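Local coordinates for protein lysyl-trna-dependent l-ysyl-phosphatidylgycerol synthase (PDB 4V36) that probably transfers lysine from lysyl-tRNA to the membrane lipid phosphatidylglycerol, a modification associated with bacterial resistance, at residues L76-F81 with H106-R111; Y148-E153 with F245-E250; A197-E202 with D238-Y243. All coordinates share one frame; numbering follows the deposited sequence.

Contact 1: L76-F81 with H106-R111; sequences LVIKEF and HDFGYR
A Schellman motif that closes helix 102-106 presents Phe108 to the flank of helix 74-87, where the ring meets Ile78 and Lys79. The chain leaves its helix through a type I beta turn from His106 to Gly109. Gly109 N bonds back to His106 O at 3.1 Å, and Tyr110 N bonds to Tyr105 O, closing the wider backbone loop of the motif. Gly109 sits at the C-prime position with phi 73°, a backbone region that a residue without a side chain enters at little cost. Just before it, Phe108 points its CB toward the neighbouring helix, and its CG lies anti to its own carbonyl carbon (chi1 -65°), which directs the ring from the turn toward helix 74-87.

The far end of that ring does the touching. Phe108 CE2 lies 3.9 Å from Ile78 CG2, the methyl branch standing anti to the backbone N, while Phe108 CZ approaches Lys79 CA at 4.1 Å. Both partners come to the ring obliquely. No hydrogen bond spans the two segments, and the contact is small and apolar, partly buried. Ile78 suits the inner side because its branched, purely aliphatic chain fills space among other apolar groups. Lys79 can serve the outer side because its first carbons lie near the ring, CB being 4.3 Å from Phe108 CZ, whereas the extended chain takes the ammonium group away from the contact.

Ile78 also packs on Leu104 and Tyr105 of helix 102-106 and on Pro67 of strand 60-69. Tyr110 leads the turn into strand 111-122, its ring edge-to-face with Phe94 and its hydroxyl bonded to Val92 O.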
loop_
_atom_site.group_PDB
_atom_site.type_symbol
_atom_site.label_atom_id
_atom_site.label_comp_id
_atom_site.label_asym_id
_atom_site.label_seq_id
_atom_site.Cartn_x
_atom_site.Cartn_y
_atom_site.Cartn_z
ATOM N N LEU A 76 -3.334 -22.497 -9.125
ATOM C CA LEU A 76 -2.353 -22.948 -10.104
ATOM C C LEU A 76 -1.030 -22.196 -9.982
ATOM O O LEU A 76 0.037 -22.807 -9.970
ATOM C CB LEU A 76 -2.909 -22.797 -11.521
ATOM C CG LEU A 76 -1.957 -23.178 -12.659
ATOM C CD1 LEU A 76 -1.497 -24.620 -12.517
ATOM C CD2 LEU A 76 -2.620 -22.956 -14.006
ATOM N N VAL A 77 -1.103 -20.870 -9.891
ATOM C CA VAL A 77 0.101 -20.047 -9.845
ATOM C C VAL A 77 0.855 -20.238 -8.528
ATOM O O VAL A 77 2.086 -20.213 -8.500
ATOM C CB VAL A 77 -0.228 -18.545 -10.055
ATOM C CG1 VAL A 77 -1.153 -18.021 -8.963
ATOM C CG2 VAL A 77 1.048 -17.720 -10.129
ATOM N N ILE A 78 0.116 -20.448 -7.443
ATOM C CA ILE A 78 0.725 -20.689 -6.141
ATOM C C ILE A 78 1.423 -22.044 -6.143
ATOM O O ILE A 78 2.518 -22.193 -5.600
ATOM C CB ILE A 78 -0.319 -20.632 -5.008
ATOM C CG1 ILE A 78 -0.881 -19.215 -4.882
ATOM C CG2 ILE A 78 0.293 -21.070 -3.686
ATOM C CD1 ILE A 78 -1.984 -19.088 -3.860
ATOM N N LYS A 79 0.786 -23.023 -6.778
ATOM C CA LYS A 79 1.346 -24.364 -6.896
ATOM C C LYS A 79 2.643 -24.356 -7.699
ATOM O O LYS A 79 3.634 -24.962 -7.297
ATOM C CB LYS A 79 0.329 -25.305 -7.544
ATOM C CG LYS A 79 0.795 -26.745 -7.679
ATOM C CD LYS A 79 -0.296 -27.608 -8.295
ATOM C CE LYS A 79 0.143 -29.056 -8.428
ATOM N NZ LYS A 79 -0.924 -29.897 -9.038
ATOM N N GLU A 80 2.628 -23.662 -8.833
ATOM C CA GLU A 80 3.796 -23.585 -9.705
ATOM C C GLU A 80 4.937 -22.800 -9.066
ATOM O O GLU A 80 6.100 -23.192 -9.163
ATOM C CB GLU A 80 3.420 -22.953 -11.048
ATOM C CG GLU A 80 2.470 -23.791 -11.885
ATOM C CD GLU A 80 2.027 -23.080 -13.149
ATOM O OE1 GLU A 80 2.330 -21.877 -13.294
ATOM O OE2 GLU A 80 1.375 -23.723 -13.998
ATOM N N PHE A 81 4.600 -21.689 -8.417
ATOM C CA PHE A 81 5.600 -20.836 -7.784
ATOM C C PHE A 81 6.303 -21.556 -6.638
ATOM O O PHE A 81 7.528 -21.514 -6.529
ATOM C CB PHE A 81 4.957 -19.543 -7.277
ATOM C CG PHE A 81 5.927 -18.596 -6.630
ATOM C CD1 PHE A 81 6.776 -17.821 -7.401
ATOM C CD2 PHE A 81 5.984 -18.475 -5.252
ATOM C CE1 PHE A 81 7.671 -16.949 -6.810
ATOM C CE2 PHE A 81 6.876 -17.604 -4.656
ATOM C CZ PHE A 81 7.720 -16.840 -5.435
ATOM N N HIS A 106 -3.092 -22.678 3.236
ATOM C CA HIS A 106 -3.226 -23.635 4.328
ATOM C C HIS A 106 -2.934 -25.059 3.863
ATOM O O HIS A 106 -2.445 -25.884 4.634
ATOM C CB HIS A 106 -4.628 -23.559 4.937
ATOM C CG HIS A 106 -4.805 -24.410 6.157
ATOM N ND1 HIS A 106 -3.742 -24.851 6.917
ATOM C CD2 HIS A 106 -5.919 -24.903 6.746
ATOM C CE1 HIS A 106 -4.195 -25.578 7.922
ATOM N NE2 HIS A 106 -5.513 -25.624 7.842
ATOM N N ASP A 107 -3.233 -25.339 2.599
ATOM C CA ASP A 107 -3.014 -26.668 2.035
ATOM C C ASP A 107 -1.529 -26.978 1.869
ATOM O O ASP A 107 -1.142 -28.138 1.729
ATOM C CB ASP A 107 -3.730 -26.800 0.689
ATOM C CG ASP A 107 -5.241 -26.793 0.830
ATOM O OD1 ASP A 107 -5.743 -27.259 1.877
ATOM O OD2 ASP A 107 -5.925 -26.325 -0.104
ATOM N N PHE A 108 -0.702 -25.939 1.884
ATOM C CA PHE A 108 0.741 -26.115 1.776
ATOM C C PHE A 108 1.405 -26.026 3.146
ATOM O O PHE A 108 2.623 -25.893 3.251
ATOM C CB PHE A 108 1.341 -25.077 0.826
ATOM C CG PHE A 108 0.883 -25.225 -0.597
ATOM C CD1 PHE A 108 1.522 -26.106 -1.456
ATOM C CD2 PHE A 108 -0.185 -24.485 -1.076
ATOM C CE1 PHE A 108 1.103 -26.246 -2.766
ATOM C CE2 PHE A 108 -0.609 -24.619 -2.386
ATOM C CZ PHE A 108 0.036 -25.502 -3.232
ATOM N N GLY A 109 0.591 -26.099 4.195
ATOM C CA GLY A 109 1.094 -26.103 5.557
ATOM C C GLY A 109 1.602 -24.755 6.030
ATOM O O GLY A 109 2.574 -24.681 6.781
ATOM N N TYR A 110 0.942 -23.685 5.596
ATOM C CA TYR A 110 1.324 -22.338 6.007
ATOM C C TYR A 110 0.542 -21.883 7.232
ATOM O O TYR A 110 -0.627 -22.230 7.401
ATOM C CB TYR A 110 1.118 -21.342 4.863
ATOM C CG TYR A 110 2.290 -21.244 3.915
ATOM C CD1 TYR A 110 2.387 -22.079 2.810
ATOM C CD2 TYR A 110 3.300 -20.315 4.124
ATOM C CE1 TYR A 110 3.457 -21.990 1.941
ATOM C CE2 TYR A 110 4.374 -20.220 3.263
ATOM C CZ TYR A 110 4.447 -21.061 2.173
ATOM O OH TYR A 110 5.516 -20.969 1.312
ATOM N N ARG A 111 1.202 -21.105 8.084
ATOM C CA ARG A 111 0.558 -20.503 9.245
ATOM C C ARG A 111 0.360 -19.014 8.991
ATOM O O ARG A 111 0.997 -18.442 8.108
ATOM C CB ARG A 111 1.389 -20.738 10.507
ATOM C CG ARG A 111 1.503 -22.203 10.894
ATOM C CD ARG A 111 2.610 -22.439 11.905
ATOM N NE ARG A 111 2.705 -23.847 12.279
ATOM C CZ ARG A 111 3.708 -24.372 12.974
ATOM N NH1 ARG A 111 4.714 -23.608 13.371
ATOM N NH2 ARG A 111 3.707 -25.666 13.268
#

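Contact 2: Y148-E153 with F245-E250; sequences YTFHVE and FQWGKE
Val152 and Trp247 make the tight part of this contact, a CH-pi interaction between the edge strand 149-153 and helix 236-251. Val152 CG2 stands over one face of the indole, 3.6 Å from the centroid of the five-membered ring and 15° off its normal. The nearest indole atom to Val152 CG2 is Trp247 NE1, at 3.5 Å. The other methyl, Val152 CG1, lies anti to the backbone N (chi1 172°) and reaches toward the six-membered ring, 4.0 Å from Trp247 CZ2. A beta-branched valine is well suited to a strand and offers two methyls to a broad, flat partner, which tryptophan provides.

Phe150, two residues earlier and so on the same side of the strand, touches more sparingly: its CE2 meets Trp247 CB at 3.9 Å, at the root of the indole rather than on its ring system. None of the three touching residues is fully buried, and beyond them the contact faces the surface. His151 points away from the helix, its NE2 accepting a hydrogen bond from Thr149 OG1 (3.1 Å) along the other side of the strand.

Strand 149-153 is the outermost strand at this end of the sheet and pairs with strand 196-200, whose Ala197 packs against both Phe150 and Val152. Helix 236-251 lies over several neighbouring strands, and this contact is at the outer one.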
loop_
_atom_site.group_PDB
_atom_site.type_symbol
_atom_site.label_atom_id
_atom_site.label_comp_id
_atom_site.label_asym_id
_atom_site.label_seq_id
_atom_site.Cartn_x
_atom_site.Cartn_y
_atom_site.Cartn_z
ATOM N N TYR A 148 -7.044 27.418 -0.119
ATOM C CA TYR A 148 -6.367 26.266 -0.703
ATOM C C TYR A 148 -7.292 25.540 -1.673
ATOM O O TYR A 148 -8.486 25.393 -1.412
ATOM C CB TYR A 148 -5.876 25.312 0.390
ATOM C CG TYR A 148 -4.677 25.836 1.148
ATOM C CD1 TYR A 148 -4.838 26.661 2.253
ATOM C CD2 TYR A 148 -3.386 25.515 0.749
ATOM C CE1 TYR A 148 -3.744 27.147 2.944
ATOM C CE2 TYR A 148 -2.287 25.997 1.435
ATOM C CZ TYR A 148 -2.472 26.813 2.531
ATOM O OH TYR A 148 -1.380 27.295 3.215
ATOM N N THR A 149 -6.736 25.095 -2.795
ATOM C CA THR A 149 -7.526 24.421 -3.819
ATOM C C THR A 149 -6.989 23.025 -4.116
ATOM O O THR A 149 -5.778 22.802 -4.121
ATOM C CB THR A 149 -7.570 25.238 -5.122
ATOM O OG1 THR A 149 -6.236 25.570 -5.526
ATOM C CG2 THR A 149 -8.363 26.522 -4.919
ATOM N N PHE A 150 -7.903 22.094 -4.364
ATOM C CA PHE A 150 -7.553 20.697 -4.596
ATOM C C PHE A 150 -7.768 20.319 -6.059
ATOM O O PHE A 150 -8.848 20.536 -6.608
ATOM C CB PHE A 150 -8.379 19.795 -3.678
ATOM C CG PHE A 150 -8.064 18.336 -3.808
ATOM C CD1 PHE A 150 -6.940 17.799 -3.205
ATOM C CD2 PHE A 150 -8.903 17.496 -4.519
ATOM C CE1 PHE A 150 -6.654 16.453 -3.317
ATOM C CE2 PHE A 150 -8.621 16.150 -4.635
ATOM C CZ PHE A 150 -7.495 15.629 -4.032
ATOM N N HIS A 151 -6.739 19.757 -6.688
ATOM C CA HIS A 151 -6.806 19.416 -8.106
ATOM C C HIS A 151 -6.228 18.033 -8.389
ATOM O O HIS A 151 -5.229 17.632 -7.794
ATOM C CB HIS A 151 -6.062 20.460 -8.942
ATOM C CG HIS A 151 -6.541 21.862 -8.727
ATOM N ND1 HIS A 151 -7.646 22.379 -9.370
ATOM C CD2 HIS A 151 -6.061 22.858 -7.946
ATOM C CE1 HIS A 151 -7.827 23.630 -8.992
ATOM N NE2 HIS A 151 -6.878 23.946 -8.128
ATOM N N VAL A 152 -6.861 17.311 -9.307
ATOM C CA VAL A 152 -6.359 16.011 -9.737
ATOM C C VAL A 152 -5.847 16.086 -11.172
ATOM O O VAL A 152 -6.602 16.387 -12.097
ATOM C CB VAL A 152 -7.442 14.919 -9.633
ATOM C CG1 VAL A 152 -6.952 13.623 -10.265
ATOM C CG2 VAL A 152 -7.833 14.696 -8.181
ATOM N N GLU A 153 -4.557 15.817 -11.350
ATOM C CA GLU A 153 -3.931 15.913 -12.665
ATOM C C GLU A 153 -3.788 14.543 -13.323
ATOM O O GLU A 153 -3.619 13.531 -12.644
ATOM C CB GLU A 153 -2.561 16.588 -12.553
ATOM C CG GLU A 153 -2.582 17.915 -11.810
ATOM C CD GLU A 153 -3.374 18.984 -12.539
ATOM O OE1 GLU A 153 -3.466 18.919 -13.783
ATOM O OE2 GLU A 153 -3.906 19.891 -11.865
ATOM N N PHE A 245 -11.827 12.359 -0.262
ATOM C CA PHE A 245 -13.118 11.694 -0.109
ATOM C C PHE A 245 -14.215 12.450 -0.854
ATOM O O PHE A 245 -15.149 11.845 -1.380
ATOM C CB PHE A 245 -13.488 11.555 1.370
ATOM C CG PHE A 245 -12.572 10.647 2.146
ATOM C CD1 PHE A 245 -11.666 9.825 1.494
ATOM C CD2 PHE A 245 -12.620 10.614 3.530
ATOM C CE1 PHE A 245 -10.824 8.994 2.209
ATOM C CE2 PHE A 245 -11.783 9.784 4.249
ATOM C CZ PHE A 245 -10.884 8.971 3.587
ATOM N N GLN A 246 -14.094 13.774 -0.896
ATOM C CA GLN A 246 -15.035 14.603 -1.639
ATOM C C GLN A 246 -14.927 14.332 -3.134
ATOM O O GLN A 246 -15.935 14.185 -3.825
ATOM C CB GLN A 246 -14.789 16.086 -1.357
ATOM C CG GLN A 246 -15.645 17.021 -2.197
ATOM C CD GLN A 246 -15.327 18.482 -1.953
ATOM O OE1 GLN A 246 -14.398 18.813 -1.216
ATOM N NE2 GLN A 246 -16.099 19.368 -2.571
ATOM N N TRP A 247 -13.694 14.266 -3.623
ATOM C CA TRP A 247 -13.435 14.004 -5.032
ATOM C C TRP A 247 -13.854 12.590 -5.422
ATOM O O TRP A 247 -14.437 12.378 -6.484
ATOM C CB TRP A 247 -11.954 14.223 -5.348
ATOM C CG TRP A 247 -11.588 13.925 -6.768
ATOM C CD1 TRP A 247 -11.650 14.783 -7.828
ATOM C CD2 TRP A 247 -11.098 12.683 -7.285
ATOM N NE1 TRP A 247 -11.229 14.150 -8.973
ATOM C CE2 TRP A 247 -10.885 12.861 -8.666
ATOM C CE3 TRP A 247 -10.817 11.438 -6.713
ATOM C CZ2 TRP A 247 -10.406 11.839 -9.484
ATOM C CZ3 TRP A 247 -10.343 10.426 -7.526
ATOM C CH2 TRP A 247 -10.142 10.633 -8.897
ATOM N N GLY A 248 -13.553 11.627 -4.554
ATOM C CA GLY A 248 -13.893 10.238 -4.802
ATOM C C GLY A 248 -15.390 10.008 -4.874
ATOM O O GLY A 248 -15.874 9.261 -5.725
ATOM N N LYS A 249 -16.126 10.652 -3.974
ATOM C CA LYS A 249 -17.580 10.558 -3.961
ATOM C C LYS A 249 -18.166 11.209 -5.209
ATOM O O LYS A 249 -19.168 10.746 -5.753
ATOM C CB LYS A 249 -18.148 11.213 -2.699
ATOM C CG LYS A 249 -19.663 11.138 -2.575
ATOM C CD LYS A 249 -20.143 11.830 -1.309
ATOM C CE LYS A 249 -21.654 11.749 -1.171
ATOM N NZ LYS A 249 -22.129 10.340 -1.099
ATOM N N GLU A 250 -17.522 12.281 -5.659
ATOM C CA GLU A 250 -17.969 13.016 -6.834
ATOM C C GLU A 250 -17.770 12.205 -8.112
ATOM O O GLU A 250 -18.572 12.291 -9.041
ATOM C CB GLU A 250 -17.227 14.352 -6.937
ATOM C CG GLU A 250 -17.683 15.243 -8.082
ATOM C CD GLU A 250 -19.060 15.840 -7.853
ATOM O OE1 GLU A 250 -19.540 15.815 -6.700
ATOM O OE2 GLU A 250 -19.662 16.337 -8.828
#

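Contact 3: A197-E202 with D238-Y243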
loop_
_atom_site.group_PDB
_atom_site.type_symbol
_atom_site.label_atom_id
_atom_site.label_comp_id
_atom_site.label_asym_id
_atom_site.label_seq_id
_atom_site.Cartn_x
_atom_site.Cartn_y
_atom_site.Cartn_z
ATOM N N ALA A 197 -3.002 13.864 -7.431
ATOM C CA ALA A 197 -3.794 14.906 -6.790
ATOM C C ALA A 197 -2.883 15.873 -6.052
ATOM O O ALA A 197 -1.998 15.453 -5.309
ATOM C CB ALA A 197 -4.808 14.295 -5.839
ATOM N N VAL A 198 -3.092 17.169 -6.262
ATOM C CA VAL A 198 -2.265 18.182 -5.620
ATOM C C VAL A 198 -3.095 19.179 -4.817
ATOM O O VAL A 198 -4.274 19.392 -5.097
ATOM C CB VAL A 198 -1.419 18.961 -6.650
ATOM C CG1 VAL A 198 -0.443 18.030 -7.356
ATOM C CG2 VAL A 198 -2.319 19.662 -7.656
ATOM N N LEU A 199 -2.467 19.777 -3.811
ATOM C CA LEU A 199 -3.086 20.850 -3.047
ATOM C C LEU A 199 -2.287 22.133 -3.236
ATOM O O LEU A 199 -1.112 22.201 -2.873
ATOM C CB LEU A 199 -3.172 20.489 -1.564
ATOM C CG LEU A 199 -3.968 21.472 -0.701
ATOM C CD1 LEU A 199 -5.447 21.411 -1.049
ATOM C CD2 LEU A 199 -3.749 21.209 0.782
ATOM N N LYS A 200 -2.925 23.144 -3.814
ATOM C CA LYS A 200 -2.253 24.408 -4.092
ATOM C C LYS A 200 -2.720 25.517 -3.161
ATOM O O LYS A 200 -3.862 25.521 -2.707
ATOM C CB LYS A 200 -2.483 24.828 -5.545
ATOM C CG LYS A 200 -1.854 23.907 -6.577
ATOM C CD LYS A 200 -2.088 24.439 -7.981
ATOM C CE LYS A 200 -1.429 23.561 -9.030
ATOM N NZ LYS A 200 -1.653 24.089 -10.404
ATOM N N SER A 201 -1.826 26.461 -2.884
ATOM C CA SER A 201 -2.172 27.641 -2.104
ATOM C C SER A 201 -2.869 28.663 -2.994
ATOM O O SER A 201 -3.152 28.383 -4.159
ATOM C CB SER A 201 -0.923 28.252 -1.468
ATOM O OG SER A 201 0.012 28.635 -2.462
ATOM N N GLU A 202 -3.144 29.842 -2.447
ATOM C CA GLU A 202 -3.762 30.915 -3.221
ATOM C C GLU A 202 -2.848 31.387 -4.345
ATOM O O GLU A 202 -3.312 31.749 -5.427
ATOM C CB GLU A 202 -4.120 32.096 -2.317
ATOM C CG GLU A 202 -5.348 31.872 -1.461
ATOM C CD GLU A 202 -5.665 33.067 -0.587
ATOM O OE1 GLU A 202 -4.753 33.887 -0.353
ATOM O OE2 GLU A 202 -6.825 33.188 -0.138
ATOM N N ASP A 238 -5.263 15.461 7.430
ATOM C CA ASP A 238 -6.707 15.373 7.600
ATOM C C ASP A 238 -7.428 16.097 6.471
ATOM O O ASP A 238 -8.424 15.603 5.945
ATOM C CB ASP A 238 -7.130 15.953 8.951
ATOM C CG ASP A 238 -6.808 15.031 10.108
ATOM O OD1 ASP A 238 -6.902 13.799 9.929
ATOM O OD2 ASP A 238 -6.461 15.538 11.196
ATOM N N ALA A 239 -6.911 17.265 6.101
ATOM C CA ALA A 239 -7.495 18.064 5.031
ATOM C C ALA A 239 -7.461 17.327 3.696
ATOM O O ALA A 239 -8.437 17.335 2.949
ATOM C CB ALA A 239 -6.774 19.397 4.914
ATOM N N LEU A 240 -6.331 16.687 3.407
ATOM C CA LEU A 240 -6.153 15.983 2.142
ATOM C C LEU A 240 -7.131 14.823 1.990
ATOM O O LEU A 240 -7.697 14.624 0.917
ATOM C CB LEU A 240 -4.716 15.476 2.008
ATOM C CG LEU A 240 -3.633 16.545 1.852
ATOM C CD1 LEU A 240 -2.270 15.904 1.663
ATOM C CD2 LEU A 240 -3.956 17.481 0.696
ATOM N N PHE A 241 -7.329 14.062 3.062
ATOM C CA PHE A 241 -8.265 12.943 3.026
ATOM C C PHE A 241 -9.699 13.434 2.850
ATOM O O PHE A 241 -10.509 12.777 2.199
ATOM C CB PHE A 241 -8.151 12.092 4.292
ATOM C CG PHE A 241 -7.013 11.113 4.265
ATOM C CD1 PHE A 241 -6.974 10.106 3.316
ATOM C CD2 PHE A 241 -5.988 11.192 5.191
ATOM C CE1 PHE A 241 -5.930 9.201 3.285
ATOM C CE2 PHE A 241 -4.940 10.291 5.167
ATOM C CZ PHE A 241 -4.911 9.294 4.213
ATOM N N ILE A 242 -10.005 14.591 3.427
ATOM C CA ILE A 242 -11.322 15.196 3.268
ATOM C C ILE A 242 -11.547 15.598 1.812
ATOM O O ILE A 242 -12.594 15.305 1.232
ATOM C CB ILE A 242 -11.499 16.425 4.181
ATOM C CG1 ILE A 242 -11.526 15.998 5.649
ATOM C CG2 ILE A 242 -12.780 17.168 3.839
ATOM C CD1 ILE A 242 -11.544 17.159 6.620
ATOM N N TYR A 243 -10.555 16.262 1.225
ATOM C CA TYR A 243 -10.616 16.634 -0.185
ATOM C C TYR A 243 -10.656 15.398 -1.079
ATOM O O TYR A 243 -11.366 15.374 -2.085
ATOM C CB TYR A 243 -9.426 17.515 -0.568
ATOM C CG TYR A 243 -9.530 18.946 -0.090
ATOM C CD1 TYR A 243 -10.558 19.771 -0.526
ATOM C CD2 TYR A 243 -8.589 19.479 0.781
ATOM C CE1 TYR A 243 -10.656 21.081 -0.098
ATOM C CE2 TYR A 243 -8.677 20.788 1.216
ATOM C CZ TYR A 243 -9.711 21.584 0.772
ATOM O OH TYR A 243 -9.802 22.888 1.202
#
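Apolar packing carries the whole of this contact, which joins strand 196-200 to helix 236-251 through Leu199, Leu240 and Tyr243. A helix laid on a mixed sheet in this way is consistent with the acetyltransferase-like (GNAT-related) fold of the family. Among the aliphatic pairs, Leu199 CD2 meets Leu240 CD2 at 3.7 Å, and the same Leu240 methyl lies 3.8 Å from Leu199 CB. Thus one branch of Leu240 settles against both the root and the tip of Leu199. Leu240 does not set out straight at the strand; with CG anti to its carbonyl carbon (chi1 -68°), its far end bends closer. Leu240 also packs on Met226, a residue of the lysine amide pocket, but its side chain is about 10 Å from the bound ligand and so does not line the pocket.

The second kind of contact is aliphatic to aromatic. Leu199 CD1 approaches the Tyr243 ring obliquely, 4.0 Å from CE2 and 4.1 Å from CD2. Leu199 therefore divides its two methyls between residues three apart on the helix, nearly one turn, and a forked leucine fits such a task.

Polar groups engage other parts of the fold. Tyr243 turns its ring carbons to Leu199 while its hydroxyl hydrogen-bonds Glu144 OE2 of helix 134-145, and a tyrosine thus serves an apolar and a polar neighbour at once. The Leu199 backbone pairs with Val207 and Ala208 in strand 206-213.

With all three touching residues buried and no hydrogen bond between the segments, the helix is held on the sheet here by shape and hydrophobic burial.

Contacts 2 and 3 share helix 236-251 and reach neighbouring strands of one sheet. Those strands are probably joined by hydrogen bonds from Val198 N to His151 O and from Lys200 N to Thr149 O, and contact 3 is nested along the chain inside the loop that contact 2 closes. Contact 3 is buried and mostly aliphatic, whereas contact 2, on the sheet's outermost strand, lies at the surface and relies on an indole face. Contact 1 lies on the opposite side of the chain's centre, its own centre about 41 Å from that of contact 2 and about 43 Å from that of contact 3; partly buried, it joins a helix to a turn. None has a hydrogen bond across its segments.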